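PDB 3L7I: teichoic acid biosynthesis protein F from Staphylococcus epidermidis, which takes part in teichoic acid biosynthesis and is, in its modelled part, a GT-B type protein built on two parallel Rossmann-like sheets. Local coordinates for residues G361-S366 with W387-N391; Y373-Q377 with V397-A401; A425-L431 with F472-R478; R450-D454 with S495-M499. All coordinates share one frame. Residue numbers count along the deposited sequence, not the author numbering.

Interaction 1 (G361-S366 with W387-N391); sequences GGKNYS and WSFKN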
# COMPACT_ATOMS: atom_id res chain seq x y z
N GLY A 361 -0.89 6.91 -37.14
CA GLY A 361 -0.57 6.27 -35.88
C GLY A 361 0.75 5.55 -35.96
O GLY A 361 0.95 4.52 -35.31
N GLY A 362 1.66 6.08 -36.77
CA GLY A 362 3.03 5.62 -36.76
C GLY A 362 3.29 4.42 -37.64
O GLY A 362 4.26 3.70 -37.42
N LYS A 363 2.46 4.21 -38.65
CA LYS A 363 2.72 3.08 -39.50
C LYS A 363 3.72 3.47 -40.54
O LYS A 363 4.35 2.63 -41.13
CB LYS A 363 1.44 2.55 -40.15
CG LYS A 363 1.24 2.94 -41.62
CD LYS A 363 0.28 1.99 -42.35
CE LYS A 363 -0.10 2.52 -43.74
NZ LYS A 363 -1.08 1.59 -44.45
N ASN A 364 3.90 4.77 -40.73
CA ASN A 364 4.51 5.25 -41.95
C ASN A 364 5.27 6.51 -41.79
O ASN A 364 5.02 7.29 -40.88
CB ASN A 364 3.40 5.61 -42.92
CG ASN A 364 3.15 4.52 -43.89
OD1 ASN A 364 3.80 3.48 -43.83
ND2 ASN A 364 2.22 4.75 -44.81
N TYR A 365 6.17 6.74 -42.73
CA TYR A 365 6.62 8.08 -43.01
C TYR A 365 5.90 8.46 -44.29
O TYR A 365 6.26 7.99 -45.36
CB TYR A 365 8.13 8.12 -43.19
CG TYR A 365 8.61 9.43 -43.74
CD1 TYR A 365 8.61 10.58 -42.95
CD2 TYR A 365 9.05 9.53 -45.06
CE1 TYR A 365 9.04 11.80 -43.46
CE2 TYR A 365 9.47 10.74 -45.58
CZ TYR A 365 9.47 11.87 -44.78
OH TYR A 365 9.92 13.06 -45.31
N SER A 366 4.86 9.28 -44.18
CA SER A 366 3.98 9.52 -45.33
C SER A 366 2.96 10.64 -45.11
O SER A 366 2.96 11.33 -44.08
CB SER A 366 3.23 8.24 -45.71
OG SER A 366 2.20 7.92 -44.76
N TRP A 387 10.31 11.99 -35.36
CA TRP A 387 9.24 11.15 -35.93
C TRP A 387 8.91 9.93 -35.05
O TRP A 387 9.80 9.25 -34.52
CB TRP A 387 9.59 10.71 -37.35
CG TRP A 387 9.13 11.68 -38.41
CD1 TRP A 387 9.77 12.83 -38.82
CD2 TRP A 387 7.95 11.59 -39.20
NE1 TRP A 387 9.04 13.46 -39.80
CE2 TRP A 387 7.92 12.72 -40.05
CE3 TRP A 387 6.92 10.65 -39.28
CZ2 TRP A 387 6.89 12.94 -40.95
CZ3 TRP A 387 5.90 10.87 -40.17
CH2 TRP A 387 5.89 12.01 -41.00
N SER A 388 7.62 9.63 -34.90
CA SER A 388 7.21 8.50 -34.08
C SER A 388 6.69 7.39 -34.99
O SER A 388 5.90 7.67 -35.87
CB SER A 388 6.13 8.96 -33.12
OG SER A 388 5.15 7.96 -32.92
N PHE A 389 7.15 6.15 -34.79
CA PHE A 389 6.76 4.98 -35.61
C PHE A 389 6.45 3.78 -34.72
O PHE A 389 6.83 3.77 -33.56
CB PHE A 389 7.88 4.57 -36.58
CG PHE A 389 8.31 5.67 -37.51
CD1 PHE A 389 7.59 5.94 -38.66
CD2 PHE A 389 9.41 6.45 -37.22
CE1 PHE A 389 7.96 6.95 -39.50
CE2 PHE A 389 9.78 7.47 -38.06
CZ PHE A 389 9.04 7.72 -39.21
N LYS A 390 5.78 2.76 -35.25
CA LYS A 390 5.60 1.54 -34.50
C LYS A 390 6.90 0.79 -34.54
O LYS A 390 7.33 0.21 -33.55
CB LYS A 390 4.51 0.66 -35.08
CG LYS A 390 3.17 1.31 -35.14
CD LYS A 390 2.10 0.27 -35.38
CE LYS A 390 0.99 0.81 -36.30
NZ LYS A 390 0.33 -0.30 -37.12
N ASN A 391 7.54 0.82 -35.69
CA ASN A 391 8.80 0.12 -35.91
C ASN A 391 9.81 0.98 -36.63
O ASN A 391 9.98 0.86 -37.83
CB ASN A 391 8.54 -1.17 -36.68
CG ASN A 391 7.68 -2.15 -35.90
OD1 ASN A 391 8.05 -2.59 -34.81
ND2 ASN A 391 6.51 -2.49 -36.46
O HOH W 1 4.52 8.18 -38.31
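Where a loop must pass tightly over the strand beside it, glycine often marks the closest point. G362, with positive phi, brings its CA to 3.6 Å from S388 O; an ideal CB there would lie 3.3 Å from F389 CA. G362 O accepts a hydrogen bond from K390 N (2.8 Å), and a CA-H...O contact joins it to F389 CA (3.3 Å). Beyond this point side-chain rotamers set the fit. Y365, in t, turns its ring edge onto the face of W387, which is in m: a T-shaped pair with centroids 4.8 Å apart and planes at 68°. F389, also m, swings its ring back to the loop, so that CE1 reaches N364 O at 3.3 Å and Y365 CB at 3.9 Å. Y365 OH is hydrogen-bonded to E374, and S388 OG to E358. Strand 384-389 is hydrogen-bonded to strands 354-358 and 402-405; helix 367-379 packs on Y365 and W387, while S388 meets helix 409-417.

Interaction 2 (Y373-Q377 with V397-A401); sequences YEYMQ and VPGSA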
# COMPACT_ATOMS: atom_id res chain seq x y z
N TYR A 373 6.81 18.24 -43.00
CA TYR A 373 8.18 18.01 -42.56
C TYR A 373 9.23 18.32 -43.62
O TYR A 373 10.22 19.00 -43.34
CB TYR A 373 8.38 16.57 -42.07
CG TYR A 373 9.82 16.19 -41.83
CD1 TYR A 373 10.55 16.74 -40.79
CD2 TYR A 373 10.45 15.26 -42.66
CE1 TYR A 373 11.87 16.38 -40.57
CE2 TYR A 373 11.77 14.89 -42.44
CZ TYR A 373 12.48 15.45 -41.39
OH TYR A 373 13.78 15.09 -41.17
N GLU A 374 9.02 17.83 -44.84
CA GLU A 374 10.01 18.10 -45.88
C GLU A 374 10.12 19.61 -46.19
O GLU A 374 11.20 20.10 -46.57
CB GLU A 374 9.72 17.26 -47.13
CG GLU A 374 9.74 15.76 -46.81
CD GLU A 374 9.82 14.86 -48.03
OE1 GLU A 374 9.56 15.37 -49.15
OE2 GLU A 374 10.13 13.65 -47.86
N TYR A 375 9.03 20.34 -46.01
CA TYR A 375 9.06 21.76 -46.26
C TYR A 375 9.86 22.42 -45.16
O TYR A 375 10.67 23.29 -45.42
CB TYR A 375 7.67 22.37 -46.30
CG TYR A 375 7.69 23.88 -46.26
CD1 TYR A 375 7.72 24.63 -47.43
CD2 TYR A 375 7.71 24.56 -45.04
CE1 TYR A 375 7.75 26.02 -47.40
CE2 TYR A 375 7.74 25.93 -44.99
CZ TYR A 375 7.76 26.66 -46.17
OH TYR A 375 7.79 28.03 -46.10
N MET A 376 9.62 22.01 -43.93
CA MET A 376 10.34 22.62 -42.81
C MET A 376 11.84 22.30 -42.81
O MET A 376 12.65 23.13 -42.44
CB MET A 376 9.68 22.27 -41.48
CG MET A 376 8.37 22.98 -41.31
SD MET A 376 7.71 22.78 -39.67
CE MET A 376 8.69 23.95 -38.72
N GLN A 377 12.19 21.09 -43.22
CA GLN A 377 13.59 20.74 -43.40
C GLN A 377 14.33 21.74 -44.29
O GLN A 377 15.46 22.16 -43.99
CB GLN A 377 13.68 19.34 -44.00
CG GLN A 377 13.55 18.25 -42.98
CD GLN A 377 14.69 18.26 -41.99
OE1 GLN A 377 15.83 17.90 -42.34
NE2 GLN A 377 14.42 18.66 -40.75
N VAL A 397 13.54 7.86 -42.86
CA VAL A 397 13.23 9.29 -42.85
C VAL A 397 14.40 10.13 -43.36
O VAL A 397 15.51 10.00 -42.84
CB VAL A 397 12.93 9.76 -41.43
CG1 VAL A 397 12.52 11.23 -41.42
CG2 VAL A 397 11.88 8.87 -40.77
N PRO A 398 14.16 11.00 -44.37
CA PRO A 398 15.25 11.87 -44.84
C PRO A 398 15.43 13.02 -43.87
O PRO A 398 14.48 13.33 -43.13
CB PRO A 398 14.74 12.40 -46.19
CG PRO A 398 13.35 11.84 -46.38
CD PRO A 398 12.89 11.34 -45.03
N GLY A 399 16.60 13.64 -43.84
CA GLY A 399 16.79 14.87 -43.09
C GLY A 399 17.29 14.70 -41.67
O GLY A 399 17.83 13.66 -41.31
N SER A 400 17.08 15.73 -40.85
CA SER A 400 17.75 15.82 -39.55
C SER A 400 16.97 15.20 -38.40
O SER A 400 17.39 15.28 -37.25
CB SER A 400 18.03 17.28 -39.20
OG SER A 400 16.82 17.99 -38.98
N ALA A 401 15.83 14.58 -38.70
CA ALA A 401 14.96 14.09 -37.64
C ALA A 401 15.54 12.87 -36.94
O ALA A 401 16.26 12.08 -37.57
CB ALA A 401 13.58 13.77 -38.20
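In a beta-alpha-beta crossover the helix must fit the sheet and also the loops that connect its strands. Here helix 367-379, the crossover between the parallel neighbours 354-358 and 384-389 of a Rossmann-like sheet, meets the loop leading into the outermost strand 402-405. Y373 comes first, its CA-CB bond pointing to the loop. The t rotamer carries the phenol across the gap, where CE2 packs on V397 CG1 (3.9 Å) and CZ on A401 CB (3.8 Å). Its hydroxyl works in both senses: Y373 OH donates to P398 O at 2.7 Å and accepts from A401 N at 3.3 Å, so a single side chain ties two backbone positions of the turning loop. E374, next along, points sideways; its OE2 comes within 4.0 Å of P398 CG, but its polar partner is Y365 OH. Y375 and M376 pack on helix 706-721 instead. One helical turn after Y373, Q377 returns to the same face. G399 lies opposite it with backbone angles at which a CB would press on the carbonyl oxygen of P398; a CB would also collide with Q377 OE1 and Y373 OH. That close approach lets the Q377 amide pair doubly with a single residue: OE1 accepts from S400 N at 2.9 Å, and NE2 donates to S400 OG at 3.1 Å.

Interaction 3 (A425-L431 with F472-R478); sequences ARTPLYL and FNRETSR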
# COMPACT_ATOMS: atom_id res chain seq x y z
N ALA A 425 -4.01 11.67 -37.95
CA ALA A 425 -4.96 10.70 -37.41
C ALA A 425 -5.04 10.93 -35.93
O ALA A 425 -4.25 11.68 -35.37
CB ALA A 425 -4.51 9.30 -37.71
N ARG A 426 -6.01 10.29 -35.29
CA ARG A 426 -6.22 10.50 -33.86
C ARG A 426 -4.98 10.07 -33.13
O ARG A 426 -4.43 9.04 -33.46
CB ARG A 426 -7.40 9.67 -33.38
CG ARG A 426 -8.69 10.14 -33.95
CD ARG A 426 -9.73 9.11 -33.75
NE ARG A 426 -9.98 8.97 -32.34
CZ ARG A 426 -10.80 8.08 -31.82
NH1 ARG A 426 -11.43 7.25 -32.63
NH2 ARG A 426 -10.96 8.03 -30.49
N THR A 427 -4.52 10.87 -32.16
CA THR A 427 -3.41 10.41 -31.33
C THR A 427 -3.96 10.04 -29.95
O THR A 427 -4.93 10.63 -29.50
CB THR A 427 -2.18 11.39 -31.26
OG1 THR A 427 -2.45 12.46 -30.36
CG2 THR A 427 -1.80 11.96 -32.63
N PRO A 428 -3.35 9.03 -29.31
CA PRO A 428 -3.87 8.40 -28.08
C PRO A 428 -4.24 9.39 -26.96
O PRO A 428 -3.60 10.43 -26.80
CB PRO A 428 -2.73 7.49 -27.62
CG PRO A 428 -1.89 7.26 -28.82
CD PRO A 428 -2.05 8.47 -29.72
N LEU A 429 -5.27 9.06 -26.19
CA LEU A 429 -5.68 9.91 -25.08
C LEU A 429 -4.74 9.86 -23.85
O LEU A 429 -4.72 10.80 -23.06
CB LEU A 429 -7.11 9.60 -24.69
CG LEU A 429 -8.11 10.05 -25.74
CD1 LEU A 429 -9.51 9.67 -25.32
CD2 LEU A 429 -8.01 11.55 -25.96
N TYR A 430 -3.97 8.79 -23.68
CA TYR A 430 -3.02 8.79 -22.57
C TYR A 430 -1.88 9.79 -22.79
O TYR A 430 -1.15 10.10 -21.86
CB TYR A 430 -2.49 7.38 -22.25
CG TYR A 430 -1.98 6.62 -23.45
CD1 TYR A 430 -0.71 6.87 -23.97
CD2 TYR A 430 -2.78 5.66 -24.08
CE1 TYR A 430 -0.24 6.17 -25.07
CE2 TYR A 430 -2.33 4.96 -25.18
CZ TYR A 430 -1.06 5.22 -25.68
OH TYR A 430 -0.60 4.54 -26.80
N LEU A 431 -1.72 10.31 -24.00
CA LEU A 431 -0.79 11.42 -24.21
C LEU A 431 -1.41 12.73 -23.71
O LEU A 431 -2.62 12.92 -23.83
CB LEU A 431 -0.36 11.53 -25.67
CG LEU A 431 0.70 10.48 -26.01
CD1 LEU A 431 1.20 10.56 -27.44
CD2 LEU A 431 1.85 10.64 -25.04
N PHE A 472 -14.11 10.08 -28.99
CA PHE A 472 -13.72 10.77 -30.20
C PHE A 472 -13.82 12.25 -29.89
O PHE A 472 -13.02 13.07 -30.35
CB PHE A 472 -14.64 10.40 -31.35
CG PHE A 472 -14.00 10.45 -32.69
CD1 PHE A 472 -13.36 11.60 -33.13
CD2 PHE A 472 -14.03 9.35 -33.53
CE1 PHE A 472 -12.76 11.64 -34.36
CE2 PHE A 472 -13.43 9.40 -34.77
CZ PHE A 472 -12.81 10.54 -35.19
N ASN A 473 -14.80 12.61 -29.08
CA ASN A 473 -15.03 13.99 -28.77
C ASN A 473 -13.88 14.51 -27.94
O ASN A 473 -13.47 15.65 -28.10
CB ASN A 473 -16.37 14.15 -28.02
CG ASN A 473 -16.71 15.61 -27.75
OD1 ASN A 473 -15.99 16.52 -28.19
ND2 ASN A 473 -17.80 15.84 -27.03
N ARG A 474 -13.36 13.66 -27.06
CA ARG A 474 -12.22 13.98 -26.22
C ARG A 474 -10.99 14.34 -27.07
O ARG A 474 -10.27 15.29 -26.77
CB ARG A 474 -11.87 12.81 -25.30
CG ARG A 474 -12.56 12.82 -23.95
CD ARG A 474 -12.28 11.53 -23.14
NE ARG A 474 -13.43 11.17 -22.29
CZ ARG A 474 -13.35 10.66 -21.06
NH1 ARG A 474 -12.16 10.46 -20.49
NH2 ARG A 474 -14.46 10.38 -20.36
N GLU A 475 -10.75 13.55 -28.13
CA GLU A 475 -9.59 13.74 -28.98
C GLU A 475 -9.69 15.01 -29.79
O GLU A 475 -8.73 15.78 -29.86
CB GLU A 475 -9.39 12.53 -29.90
CG GLU A 475 -8.52 12.76 -31.16
CD GLU A 475 -7.06 13.11 -30.85
OE1 GLU A 475 -6.74 13.27 -29.65
OE2 GLU A 475 -6.24 13.24 -31.80
N THR A 476 -10.85 15.26 -30.40
CA THR A 476 -10.93 16.44 -31.25
C THR A 476 -10.87 17.71 -30.40
O THR A 476 -10.39 18.76 -30.87
CB THR A 476 -12.16 16.47 -32.15
OG1 THR A 476 -13.31 16.82 -31.38
CG2 THR A 476 -12.36 15.13 -32.81
N SER A 477 -11.33 17.63 -29.16
CA SER A 477 -11.30 18.80 -28.32
C SER A 477 -9.86 19.29 -28.10
O SER A 477 -9.65 20.42 -27.69
CB SER A 477 -11.97 18.54 -26.96
OG SER A 477 -11.04 18.02 -26.00
N ARG A 478 -8.89 18.44 -28.37
CA ARG A 478 -7.49 18.78 -28.14
C ARG A 478 -6.82 19.35 -29.41
O ARG A 478 -5.70 19.87 -29.34
CB ARG A 478 -6.71 17.55 -27.66
CG ARG A 478 -7.35 16.75 -26.54
CD ARG A 478 -6.42 15.66 -26.04
NE ARG A 478 -6.06 14.69 -27.08
CZ ARG A 478 -5.09 13.79 -26.94
NH1 ARG A 478 -4.80 12.95 -27.92
NH2 ARG A 478 -4.38 13.76 -25.82
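Parallel strands of a Rossmann-like sheet are usually joined through helices, but the connection between the neighbours 418-423 and 438-441 is a loop, and side chains at the C-terminal end of helix 465-476 and just after hold it. F472 opens the contact. Although its CA-CB bond points away, its ring comes back to carry the flat guanidinium of R426, a stacked cation-pi pair with R426 CZ 4.1 Å from the ring centroid and planes at 27°; R426 CD adds a CH-pi contact over the same ring. R474 offers its aliphatic base, CB lying 3.9 Å from L429 CD1, while its charged end leads away. One turn on from F472, E475 directs its carboxylate into the loop: OE2 accepts from T427 N at 3.0 Å, and also from Y439 and W479. The other oxygen, E475 OE1, forms a salt bridge with R478 NH1 at 2.6 Å. R478, three residues on, spreads its guanidinium along the type I beta turn P428-L431. L429 CD2 covers one face, 3.8 Å from R478 CZ, and carbonyl oxygens line the edge. At that edge R478 NH1 donates to P428 O at 3.0 Å, and R478 NH2 makes a weak hydrogen bond to L431 O at 2.8 Å.

Interaction 4 (R450-D454 with S495-M499); sequences RLAND and SAFWM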
# COMPACT_ATOMS: atom_id res chain seq x y z
N ARG A 450 -19.97 8.85 -43.59
CA ARG A 450 -20.23 9.51 -42.32
C ARG A 450 -19.31 9.00 -41.21
O ARG A 450 -19.09 7.79 -41.09
CB ARG A 450 -21.69 9.31 -41.89
CG ARG A 450 -22.71 9.81 -42.89
CD ARG A 450 -24.13 9.61 -42.36
NE ARG A 450 -24.54 10.67 -41.45
CZ ARG A 450 -25.13 11.81 -41.83
NH1 ARG A 450 -25.40 12.03 -43.12
NH2 ARG A 450 -25.47 12.71 -40.91
N LEU A 451 -18.78 9.91 -40.40
CA LEU A 451 -17.86 9.55 -39.31
C LEU A 451 -18.08 10.32 -38.01
O LEU A 451 -18.65 11.42 -38.02
CB LEU A 451 -16.39 9.74 -39.73
CG LEU A 451 -15.95 10.96 -40.54
CD1 LEU A 451 -16.92 12.11 -40.44
CD2 LEU A 451 -14.58 11.38 -40.10
N ALA A 452 -17.60 9.76 -36.91
CA ALA A 452 -17.62 10.45 -35.62
C ALA A 452 -19.05 10.77 -35.15
O ALA A 452 -19.88 9.87 -35.02
CB ALA A 452 -16.75 11.69 -35.67
N ASN A 453 -19.34 12.05 -34.88
CA ASN A 453 -20.66 12.43 -34.39
C ASN A 453 -21.81 11.93 -35.30
O ASN A 453 -22.94 11.66 -34.84
CB ASN A 453 -20.73 13.95 -34.28
CG ASN A 453 -21.65 14.39 -33.16
OD1 ASN A 453 -22.16 13.57 -32.40
ND2 ASN A 453 -21.84 15.70 -33.05
N ASP A 454 -21.50 11.79 -36.58
CA ASP A 454 -22.51 11.63 -37.61
C ASP A 454 -22.90 10.19 -37.84
O ASP A 454 -23.91 9.93 -38.49
CB ASP A 454 -22.05 12.28 -38.92
CG ASP A 454 -22.03 13.79 -38.83
OD1 ASP A 454 -22.44 14.31 -37.76
OD2 ASP A 454 -21.63 14.47 -39.81
N SER A 495 -19.60 19.77 -37.65
CA SER A 495 -20.58 18.88 -37.04
C SER A 495 -19.99 17.54 -36.55
O SER A 495 -20.22 17.12 -35.42
CB SER A 495 -21.71 18.60 -38.05
OG SER A 495 -22.42 17.39 -37.76
N ALA A 496 -19.24 16.88 -37.43
CA ALA A 496 -18.78 15.51 -37.22
C ALA A 496 -17.67 15.40 -36.18
O ALA A 496 -17.46 14.33 -35.58
CB ALA A 496 -18.32 14.89 -38.54
N PHE A 497 -16.95 16.50 -35.98
CA PHE A 497 -15.83 16.51 -35.06
C PHE A 497 -16.01 17.48 -33.91
O PHE A 497 -15.07 17.73 -33.16
CB PHE A 497 -14.54 16.89 -35.80
CG PHE A 497 -14.00 15.80 -36.69
CD1 PHE A 497 -13.28 16.13 -37.84
CD2 PHE A 497 -14.21 14.47 -36.38
CE1 PHE A 497 -12.77 15.13 -38.67
CE2 PHE A 497 -13.72 13.47 -37.20
CZ PHE A 497 -13.00 13.79 -38.34
N TRP A 498 -17.21 18.04 -33.76
CA TRP A 498 -17.45 19.03 -32.72
C TRP A 498 -16.37 20.12 -32.79
O TRP A 498 -15.65 20.34 -31.82
CB TRP A 498 -17.38 18.39 -31.31
CG TRP A 498 -18.23 17.14 -31.06
CD1 TRP A 498 -19.52 17.09 -30.61
CD2 TRP A 498 -17.82 15.77 -31.22
NE1 TRP A 498 -19.95 15.79 -30.50
CE2 TRP A 498 -18.92 14.96 -30.86
CE3 TRP A 498 -16.63 15.15 -31.64
CZ2 TRP A 498 -18.88 13.57 -30.90
CZ3 TRP A 498 -16.58 13.76 -31.68
CH2 TRP A 498 -17.70 12.99 -31.31
N MET A 499 -16.24 20.78 -33.94
CA MET A 499 -15.17 21.77 -34.10
C MET A 499 -15.71 23.19 -34.25
O MET A 499 -16.83 23.37 -34.72
CB MET A 499 -14.30 21.44 -35.31
CG MET A 499 -13.41 20.23 -35.13
SD MET A 499 -11.89 20.68 -34.26
CE MET A 499 -11.68 22.32 -34.91
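L451 and A452 supply the apolar centre against the end of helix 487-496. L451 CD1 touches A496 CB at 3.6 Å and L451 CD2 reaches F497 CZ at 3.4 Å, while A452 CB lies 3.8 Å from F497 CD2. Around F497, the rings of W443, F493 and W479 extend this packing. Farther out, N453 lays its CB over the face of W498, a CH-pi contact 4.2 Å from the centroid of the six-membered ring. The polar layer begins on the same residue: N453 N donates to A496 O (3.0 Å) and N453 ND2 to S495 O (3.2 Å). At the polar edge S495 OG makes a weak hydrogen bond to D454 OD1 (3.1 Å); D454 OD2 is held by Y655, and R450 NE closes back onto D454 O at 3.1 Å. F497 leaves helical geometry, and N453 offers both N and ND2 to the carbonyls of A496 and S495: the C-terminal end of helix 487-496 closed by hydrogen bonds from a loop distant in sequence.

All four interactions fasten loops of the same seven-stranded half, yet burial and chemistry differ. Interaction 1 is buried and chiefly aromatic; interaction 2, at the surface, relies on hydrogen bonds from side chains, mostly to backbone. They belong to the same beta-alpha-beta unit, interaction 1 at the loop entering helix 367-379 and interaction 2 on the helix: Y365 OH bonds to E374 OE2, and F389 packs on V397. Interactions 3 and 4 are partly buried and combine ring packing with polar ties, but only 3 contains a salt bridge. They also touch, through T476 OG1 to F497 O and F472 against F497 and W498, so helix 465-476 serves both. Interactions 2 and 4 lie on opposite sides of the chain's centre, their centres about 32 Å apart.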